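Local coordinates for protein GDP-mannose-dependent alpha-(1-6)-phosphatidylinositol monomannoside mannosyltransferase (Corynebacterium glutamicum, PDB 3OKP) that belongs to the GT-B class of glycosyltransferases, enzymes built from two Rossmann-like domains that face each other across a cleft, at residues I147-L152 and A314-T319; G19-Y24 and S116-E121; D142-I147 and S157-H162. All blocks are in the same frame, centred on the assembly; numbering follows the deposited sequence.

In the fold
The three contacts show how one Rossmann-like domain is held together and tied to its partner. Contact 2 closes first along the chain, joining helix 20-29 to the loop after strand 112-116. Contacts 1 and 3 follow and cross: 142-147 and 147-152, sharing Ile147, precede 157-162 and then 314-319. They use opposite ends of helix 149-159, its start in contact 1 and its end in contact 3. The centres of contacts 1 and 3 lie about 17 Å apart, and each is about 15 Å from that of contact 2. Hydrogen bonds of Thr117 and Ser116 with Thr145 join contacts 2 and 3. Contacts 2 and 3 thus lie within the first domain, while contact 1 joins it to the second.

Contact 1: I147-L152 and A314-T319; sequences ISQYTL and APETVT
The carboxylate of Glu316 points its two oxygens at the first turn of helix 149-159, with methylene groups of the helix start on both sides of its plane. Ser148 CB stands tilted off one face, 3.5 Å from Glu316 OE1, and Gln149 CB lies off the other face, 3.6 Å from the same oxygen. At the edge, both oxygens use their syn lone pairs: Glu316 OE1 accepts from Gln149 N at 2.8 Å, and Glu316 OE2 from Tyr150 N at 3.0 Å, the latter along the more bent path (144° at the hydrogen). Two bonds to successive backbone N-H groups fix the rotation of the carboxylate. The reach comes from an extended chain, with CD anti to CA (chi2 174°).

Ser148, the N-cap residue, serves the same end of the helix: its OG accepts from Thr151 N at 3.3 Å in a nearly straight bond, while the same hydroxyl is also hydrogen-bonded to Gly291 O. A carboxylate set before the amino end of a helix would be expected to gain from the helix dipole.

The arrangement joins the two domains of the GT-B fold. Behind Glu316, Thr317 packs on Tyr296 and Leu297 of helix 294-301, and Pro315 rests on Val325 of strand 323-325. On the other side of the contact, Thr151 and Leu152 lie against Tyr146 of strand 143-146, so the Glu316 side chain reaches from the loop before strand 323-325 to the start of helix 149-159, beside the first sheet.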
loop_
_atom_site.group_PDB
_atom_site.type_symbol
_atom_site.label_atom_id
_atom_site.label_comp_id
_atom_site.label_asym_id
_atom_site.label_seq_id
_atom_site.Cartn_x
_atom_site.Cartn_y
_atom_site.Cartn_z
ATOM N N ILE A 147 -2.645 2.344 8.916
ATOM C CA ILE A 147 -2.627 1.313 7.869
ATOM C C ILE A 147 -2.515 -0.132 8.394
ATOM O O ILE A 147 -3.001 -1.065 7.754
ATOM C CB ILE A 147 -1.541 1.594 6.783
ATOM C CG1 ILE A 147 -0.124 1.458 7.359
ATOM C CG2 ILE A 147 -1.767 2.973 6.142
ATOM C CD1 ILE A 147 0.982 1.395 6.309
ATOM N N SER A 148 -1.878 -0.306 9.552
ATOM C CA SER A 148 -1.730 -1.630 10.161
ATOM C C SER A 148 -1.682 -1.558 11.685
ATOM O O SER A 148 -1.363 -0.514 12.257
ATOM C CB SER A 148 -0.472 -2.332 9.634
ATOM O OG SER A 148 0.696 -1.575 9.912
ATOM N N GLN A 149 -1.998 -2.676 12.336
ATOM C CA GLN A 149 -1.873 -2.783 13.787
ATOM C C GLN A 149 -0.426 -2.577 14.221
ATOM O O GLN A 149 -0.166 -2.081 15.321
ATOM C CB GLN A 149 -2.395 -4.132 14.289
ATOM C CG GLN A 149 -3.903 -4.332 14.122
ATOM C CD GLN A 149 -4.742 -3.316 14.896
ATOM O OE1 GLN A 149 -5.792 -2.879 14.421
ATOM N NE2 GLN A 149 -4.283 -2.939 16.087
ATOM N N TYR A 150 0.509 -2.950 13.345
ATOM C CA TYR A 150 1.930 -2.713 13.582
ATOM C C TYR A 150 2.265 -1.226 13.721
ATOM O O TYR A 150 2.863 -0.819 14.720
ATOM C CB TYR A 150 2.802 -3.340 12.487
ATOM C CG TYR A 150 4.272 -3.053 12.695
ATOM C CD1 TYR A 150 5.032 -3.834 13.561
ATOM C CD2 TYR A 150 4.897 -1.980 12.049
ATOM C CE1 TYR A 150 6.378 -3.573 13.771
ATOM C CE2 TYR A 150 6.247 -1.708 12.256
ATOM C CZ TYR A 150 6.979 -2.510 13.118
ATOM O OH TYR A 150 8.317 -2.257 13.335
ATOM N N THR A 151 1.892 -0.425 12.721
ATOM C CA THR A 151 2.194 1.013 12.750
ATOM C C THR A 151 1.521 1.686 13.940
ATOM O O THR A 151 2.137 2.520 14.611
ATOM C CB THR A 151 1.833 1.752 11.431
ATOM O OG1 THR A 151 0.429 1.639 11.167
ATOM C CG2 THR A 151 2.634 1.193 10.257
ATOM N N LEU A 152 0.273 1.298 14.210
ATOM C CA LEU A 152 -0.455 1.778 15.385
ATOM C C LEU A 152 0.318 1.553 16.687
ATOM O O LEU A 152 0.464 2.477 17.487
ATOM C CB LEU A 152 -1.851 1.142 15.477
ATOM C CG LEU A 152 -2.725 1.617 16.649
ATOM C CD1 LEU A 152 -3.056 3.107 16.526
ATOM C CD2 LEU A 152 -3.993 0.793 16.778
ATOM N N ALA A 314 3.249 -6.840 7.355
ATOM C CA ALA A 314 3.176 -7.891 6.324
ATOM C C ALA A 314 2.327 -9.117 6.702
ATOM O O ALA A 314 1.496 -9.546 5.897
ATOM C CB ALA A 314 4.574 -8.321 5.871
ATOM N N PRO A 315 2.532 -9.690 7.913
ATOM C CA PRO A 315 1.712 -10.851 8.293
ATOM C C PRO A 315 0.206 -10.559 8.377
ATOM O O PRO A 315 -0.602 -11.483 8.263
ATOM C CB PRO A 315 2.261 -11.233 9.676
ATOM C CG PRO A 315 3.626 -10.652 9.724
ATOM C CD PRO A 315 3.506 -9.360 8.972
ATOM N N GLU A 316 -0.161 -9.288 8.554
ATOM C CA GLU A 316 -1.568 -8.879 8.670
ATOM C C GLU A 316 -2.345 -8.985 7.354
ATOM O O GLU A 316 -3.579 -8.930 7.354
ATOM C CB GLU A 316 -1.677 -7.445 9.207
ATOM C CG GLU A 316 -1.135 -7.238 10.621
ATOM C CD GLU A 316 -1.145 -5.775 11.050
ATOM O OE1 GLU A 316 -2.180 -5.098 10.862
ATOM O OE2 GLU A 316 -0.114 -5.300 11.576
ATOM N N THR A 317 -1.629 -9.133 6.241
ATOM C CA THR A 317 -2.257 -9.195 4.916
ATOM C C THR A 317 -2.809 -10.579 4.567
ATOM O O THR A 317 -3.685 -10.698 3.708
ATOM C CB THR A 317 -1.290 -8.761 3.793
ATOM O OG1 THR A 317 -0.173 -9.654 3.747
ATOM C CG2 THR A 317 -0.800 -7.330 4.011
ATOM N N VAL A 318 -2.293 -11.610 5.233
ATOM C CA VAL A 318 -2.647 -12.999 4.927
ATOM C C VAL A 318 -3.307 -13.726 6.103
ATOM O O VAL A 318 -3.173 -13.316 7.259
ATOM C CB VAL A 318 -1.414 -13.824 4.448
ATOM C CG1 VAL A 318 -0.854 -13.262 3.139
ATOM C CG2 VAL A 318 -0.332 -13.892 5.534
ATOM N N THR A 319 -4.027 -14.800 5.785
ATOM C CA THR A 319 -4.577 -15.711 6.789
ATOM C C THR A 319 -3.926 -17.083 6.575
ATOM O O THR A 319 -3.325 -17.310 5.525
ATOM C CB THR A 319 -6.121 -15.843 6.674
ATOM O OG1 THR A 319 -6.457 -16.688 5.570
ATOM C CG2 THR A 319 -6.790 -14.476 6.500
#

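Contact 2: G19-Y24 and S116-E121; sequences GGIQSY and STHGHE
His118 sets its imidazole against Ile21 with a face and against Tyr24 with an edge, both on the first turns of helix 20-29. The setting is the amino-terminal Rossmann-like domain of a GT-B protein, where the loop leaving the carboxyl end of parallel strand 112-116 meets the start of a helix that follows strand 7-11.

The packing is closest around the two rings. His118 presents an edge to the face of Tyr24, a T-shaped pair with centroids 4.8 Å apart and planes at 84°. His118 CE1 makes the approach, coming within 3.6 Å of Tyr24 CD2, over the face but toward its rim. One face of the imidazole is covered by Ile21: CG1 sits over the ring centre almost on its normal, a CH-pi contact of 4.0 Å to the centroid, while CG2 stands 3.9 Å from His118 NE2. The imidazole is carried to the helix because His118 CG lies beside its own backbone N, anti to the carbonyl carbon (chi1 -53°). Its rotation is further set by a hydrogen bond between NE2 and Gly93 O.

Toward the sheet the contact is looser. Tyr24 OH stays 3.8 Å from Ser116 OG, and each hydroxyl has partners outside the segments: Leu168 O for the tyrosine, Trp91 NE1 and Thr145 OG1 for the serine. At the solvent side the two segments draw apart, and Gly20 on the helix and Gly119 on the loop are exposed. Guanosine-5'-diphosphate-alpha-D-mannose lies about 9 Å from the His118 side chain.

The loop backbone is held from within, for His118 N gives a nearly straight bond (170°) of 2.9 Å to Glu121 OE1, meeting that oxygen on its syn side but well out of the carboxylate plane.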
loop_
_atom_site.group_PDB
_atom_site.type_symbol
_atom_site.label_atom_id
_atom_site.label_comp_id
_atom_site.label_asym_id
_atom_site.label_seq_id
_atom_site.Cartn_x
_atom_site.Cartn_y
_atom_site.Cartn_z
ATOM N N GLY A 19 2.847 8.853 -6.683
ATOM C CA GLY A 19 3.342 8.425 -5.378
ATOM C C GLY A 19 2.352 7.612 -4.571
ATOM O O GLY A 19 1.192 7.458 -4.962
ATOM N N GLY A 20 2.821 7.098 -3.435
ATOM C CA GLY A 20 2.016 6.267 -2.541
ATOM C C GLY A 20 0.779 6.947 -1.982
ATOM O O GLY A 20 -0.331 6.422 -2.105
ATOM N N ILE A 21 0.968 8.111 -1.361
ATOM C CA ILE A 21 -0.143 8.859 -0.756
ATOM C C ILE A 21 -1.075 9.434 -1.826
ATOM O O ILE A 21 -2.290 9.504 -1.623
ATOM C CB ILE A 21 0.352 9.967 0.221
ATOM C CG1 ILE A 21 1.261 9.358 1.296
ATOM C CG2 ILE A 21 -0.837 10.679 0.886
ATOM C CD1 ILE A 21 2.062 10.372 2.099
ATOM N N GLN A 22 -0.500 9.825 -2.963
ATOM C CA GLN A 22 -1.274 10.294 -4.116
ATOM C C GLN A 22 -2.276 9.238 -4.594
ATOM O O GLN A 22 -3.441 9.553 -4.837
ATOM C CB GLN A 22 -0.346 10.711 -5.265
ATOM C CG GLN A 22 0.371 12.047 -5.053
ATOM C CD GLN A 22 1.684 11.930 -4.284
ATOM O OE1 GLN A 22 2.054 10.860 -3.804
ATOM N NE2 GLN A 22 2.396 13.047 -4.169
ATOM N N SER A 23 -1.817 7.993 -4.710
ATOM C CA SER A 23 -2.664 6.873 -5.128
ATOM C C SER A 23 -3.717 6.536 -4.070
ATOM O O SER A 23 -4.875 6.266 -4.394
ATOM C CB SER A 23 -1.807 5.641 -5.435
ATOM O OG SER A 23 -0.954 5.878 -6.543
ATOM N N TYR A 24 -3.289 6.562 -2.809
ATOM C CA TYR A 24 -4.144 6.333 -1.648
ATOM C C TYR A 24 -5.345 7.282 -1.643
ATOM O O TYR A 24 -6.493 6.840 -1.536
ATOM C CB TYR A 24 -3.304 6.493 -0.374
ATOM C CG TYR A 24 -4.030 6.322 0.945
ATOM C CD1 TYR A 24 -4.046 5.089 1.599
ATOM C CD2 TYR A 24 -4.658 7.404 1.563
ATOM C CE1 TYR A 24 -4.695 4.935 2.829
ATOM C CE2 TYR A 24 -5.309 7.260 2.787
ATOM C CZ TYR A 24 -5.322 6.027 3.413
ATOM O OH TYR A 24 -5.970 5.890 4.622
ATOM N N SER A 116 -4.934 11.031 8.405
ATOM C CA SER A 116 -4.458 9.697 8.034
ATOM C C SER A 116 -2.948 9.566 8.195
ATOM O O SER A 116 -2.187 10.391 7.693
ATOM C CB SER A 116 -4.865 9.344 6.597
ATOM O OG SER A 116 -6.267 9.147 6.485
ATOM N N THR A 117 -2.525 8.529 8.910
ATOM C CA THR A 117 -1.109 8.198 9.014
ATOM C C THR A 117 -0.764 7.151 7.968
ATOM O O THR A 117 -1.649 6.452 7.459
ATOM C CB THR A 117 -0.728 7.666 10.411
ATOM O OG1 THR A 117 -1.442 6.452 10.680
ATOM C CG2 THR A 117 -1.032 8.702 11.489
ATOM N N HIS A 118 0.522 7.054 7.645
ATOM C CA HIS A 118 0.997 6.077 6.674
ATOM C C HIS A 118 2.232 5.358 7.223
ATOM O O HIS A 118 2.116 4.574 8.162
ATOM C CB HIS A 118 1.248 6.754 5.318
ATOM C CG HIS A 118 0.072 7.535 4.815
ATOM N ND1 HIS A 118 -0.913 6.976 4.030
ATOM C CD2 HIS A 118 -0.294 8.823 5.017
ATOM C CE1 HIS A 118 -1.827 7.890 3.756
ATOM N NE2 HIS A 118 -1.476 9.019 4.345
ATOM N N GLY A 119 3.406 5.638 6.665
ATOM C CA GLY A 119 4.648 5.025 7.141
ATOM C C GLY A 119 5.513 5.943 7.988
ATOM O O GLY A 119 6.105 5.508 8.979
ATOM N N HIS A 120 5.572 7.215 7.600
ATOM C CA HIS A 120 6.513 8.182 8.172
ATOM C C HIS A 120 6.342 8.456 9.669
ATOM O O HIS A 120 7.329 8.695 10.365
ATOM C CB HIS A 120 6.463 9.504 7.394
ATOM N N GLU A 121 5.102 8.414 10.155
ATOM C CA GLU A 121 4.800 8.729 11.559
ATOM C C GLU A 121 5.496 7.806 12.567
ATOM O O GLU A 121 5.702 8.192 13.720
ATOM C CB GLU A 121 3.287 8.750 11.806
ATOM C CG GLU A 121 2.566 9.986 11.253
ATOM C CD GLU A 121 2.148 9.856 9.789
ATOM O OE1 GLU A 121 2.290 8.758 9.201
ATOM O OE2 GLU A 121 1.666 10.865 9.225
#

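Contact 3: D142-I147 and S157-H162; sequences DVLTYI and SAFGSH
Leu144 on strand 143-146 and Phe159 in the last turn of helix 149-159 face each other with CA atoms 8.8 Å apart, and beyond the helix, where Gly160 turns the chain with a positive phi of 90°, the gap narrows to 7.2 Å between the CA atoms of Asp142 and His162.

The apolar part of the contact is one leucine on one ring. Leu144 CD2 stands over the centre of the Phe159 face, 3.5 Å from the centroid, in a CH-pi contact. CD1 lies over the same face, displaced toward its rim, 3.6 Å from Phe159 CE2; with Leu144 CG anti to the backbone N (chi1 -168°), the whole fork is turned to the ring.

Around Asp142 the contact is polar and less intimate. Its OD1 stops 4.1 Å from His162 CE1, the two side chains running alongside each other with their planes 44° apart. Each has its stronger partner outside: Asp142 forms a salt bridge with Lys106 and accepts from Val113 N, and His162 ND1 is bonded to Gly138 O. A water joins the backbones, donating to His162 O at 2.7 Å and, weakly, to Asp142 O.

Strand 143-146 and helix 149-159 are the first two elements of the beta-alpha-beta unit completed by strand 164-167. Leu144 also touches Phe165 of that strand, while Phe159 packs on Leu134 and Ile137 of helix 128-140.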
loop_
_atom_site.group_PDB
_atom_site.type_symbol
_atom_site.label_atom_id
_atom_site.label_comp_id
_atom_site.label_asym_id
_atom_site.label_seq_id
_atom_site.Cartn_x
_atom_site.Cartn_y
_atom_site.Cartn_z
ATOM N N ASP A 142 -9.926 14.336 15.768
ATOM C CA ASP A 142 -10.985 13.485 16.306
ATOM C C ASP A 142 -10.806 12.025 15.903
ATOM O O ASP A 142 -11.065 11.119 16.698
ATOM C CB ASP A 142 -12.357 14.001 15.860
ATOM C CG ASP A 142 -12.586 15.450 16.248
ATOM O OD1 ASP A 142 -12.523 15.760 17.456
ATOM O OD2 ASP A 142 -12.822 16.280 15.346
ATOM N N VAL A 143 -10.370 11.808 14.665
ATOM C CA VAL A 143 -10.159 10.463 14.138
ATOM C C VAL A 143 -8.776 10.359 13.502
ATOM O O VAL A 143 -8.466 11.077 12.552
ATOM C CB VAL A 143 -11.237 10.067 13.091
ATOM C CG1 VAL A 143 -10.995 8.646 12.581
ATOM C CG2 VAL A 143 -12.645 10.186 13.674
ATOM N N LEU A 144 -7.945 9.472 14.040
ATOM C CA LEU A 144 -6.654 9.188 13.433
ATOM C C LEU A 144 -6.686 7.814 12.777
ATOM O O LEU A 144 -6.925 6.804 13.446
ATOM C CB LEU A 144 -5.524 9.269 14.462
ATOM C CG LEU A 144 -4.120 9.277 13.847
ATOM C CD1 LEU A 144 -3.681 10.700 13.496
ATOM C CD2 LEU A 144 -3.121 8.621 14.777
ATOM N N THR A 145 -6.456 7.778 11.468
ATOM C CA THR A 145 -6.441 6.504 10.750
ATOM C C THR A 145 -5.025 5.938 10.621
ATOM O O THR A 145 -4.047 6.687 10.592
ATOM C CB THR A 145 -7.157 6.564 9.372
ATOM O OG1 THR A 145 -6.277 7.092 8.373
ATOM C CG2 THR A 145 -8.442 7.400 9.443
ATOM N N TYR A 146 -4.937 4.610 10.564
ATOM C CA TYR A 146 -3.664 3.900 10.487
ATOM C C TYR A 146 -3.776 2.745 9.491
ATOM O O TYR A 146 -4.868 2.225 9.262
ATOM C CB TYR A 146 -3.250 3.391 11.877
ATOM C CG TYR A 146 -4.231 2.418 12.508
ATOM C CD1 TYR A 146 -4.118 1.045 12.292
ATOM C CD2 TYR A 146 -5.268 2.870 13.327
ATOM C CE1 TYR A 146 -5.013 0.144 12.868
ATOM C CE2 TYR A 146 -6.170 1.974 13.910
ATOM C CZ TYR A 146 -6.034 0.615 13.673
ATOM O OH TYR A 146 -6.914 -0.280 14.242
ATOM N N ILE A 147 -2.645 2.344 8.916
ATOM C CA ILE A 147 -2.627 1.313 7.869
ATOM C C ILE A 147 -2.515 -0.132 8.394
ATOM O O ILE A 147 -3.001 -1.065 7.754
ATOM C CB ILE A 147 -1.541 1.594 6.783
ATOM C CG1 ILE A 147 -0.124 1.458 7.359
ATOM C CG2 ILE A 147 -1.767 2.973 6.142
ATOM C CD1 ILE A 147 0.982 1.395 6.309
ATOM N N SER A 157 1.163 5.779 21.522
ATOM C CA SER A 157 1.466 6.545 22.737
ATOM C C SER A 157 1.864 7.994 22.444
ATOM O O SER A 157 1.595 8.889 23.249
ATOM C CB SER A 157 2.542 5.844 23.577
ATOM O OG SER A 157 3.795 5.834 22.915
ATOM N N ALA A 158 2.491 8.217 21.288
ATOM C CA ALA A 158 2.900 9.558 20.864
ATOM C C ALA A 158 1.704 10.472 20.584
ATOM O O ALA A 158 1.696 11.630 21.007
ATOM C CB ALA A 158 3.819 9.483 19.652
ATOM N N PHE A 159 0.698 9.947 19.883
ATOM C CA PHE A 159 -0.516 10.705 19.568
ATOM C C PHE A 159 -1.391 10.980 20.794
ATOM O O PHE A 159 -2.063 12.012 20.863
ATOM C CB PHE A 159 -1.336 10.000 18.478
ATOM C CG PHE A 159 -0.787 10.186 17.088
ATOM C CD1 PHE A 159 -0.020 9.189 16.490
ATOM C CD2 PHE A 159 -1.033 11.360 16.377
ATOM C CE1 PHE A 159 0.490 9.354 15.200
ATOM C CE2 PHE A 159 -0.524 11.537 15.091
ATOM C CZ PHE A 159 0.239 10.529 14.500
ATOM N N GLY A 160 -1.376 10.057 21.753
ATOM C CA GLY A 160 -2.172 10.191 22.973
ATOM C C GLY A 160 -3.553 9.582 22.827
ATOM O O GLY A 160 -3.857 8.955 21.807
ATOM N N SER A 161 -4.398 9.783 23.835
ATOM C CA SER A 161 -5.702 9.113 23.895
ATOM C C SER A 161 -6.908 9.951 23.437
ATOM O O SER A 161 -8.042 9.462 23.458
ATOM C CB SER A 161 -5.949 8.537 25.298
ATOM O OG SER A 161 -6.058 9.562 26.269
ATOM N N HIS A 162 -6.669 11.194 23.015
ATOM C CA HIS A 162 -7.760 12.063 22.545
ATOM C C HIS A 162 -8.483 11.556 21.284
ATOM O O HIS A 162 -9.717 11.523 21.265
ATOM C CB HIS A 162 -7.300 13.515 22.350
ATOM C CG HIS A 162 -8.341 14.393 21.725
ATOM N ND1 HIS A 162 -8.419 14.607 20.366
ATOM C CD2 HIS A 162 -9.363 15.093 22.274
ATOM C CE1 HIS A 162 -9.435 15.409 20.104
ATOM N NE2 HIS A 162 -10.025 15.718 21.244
HETATM O O HOH W 1 -12.025 11.572 19.825
#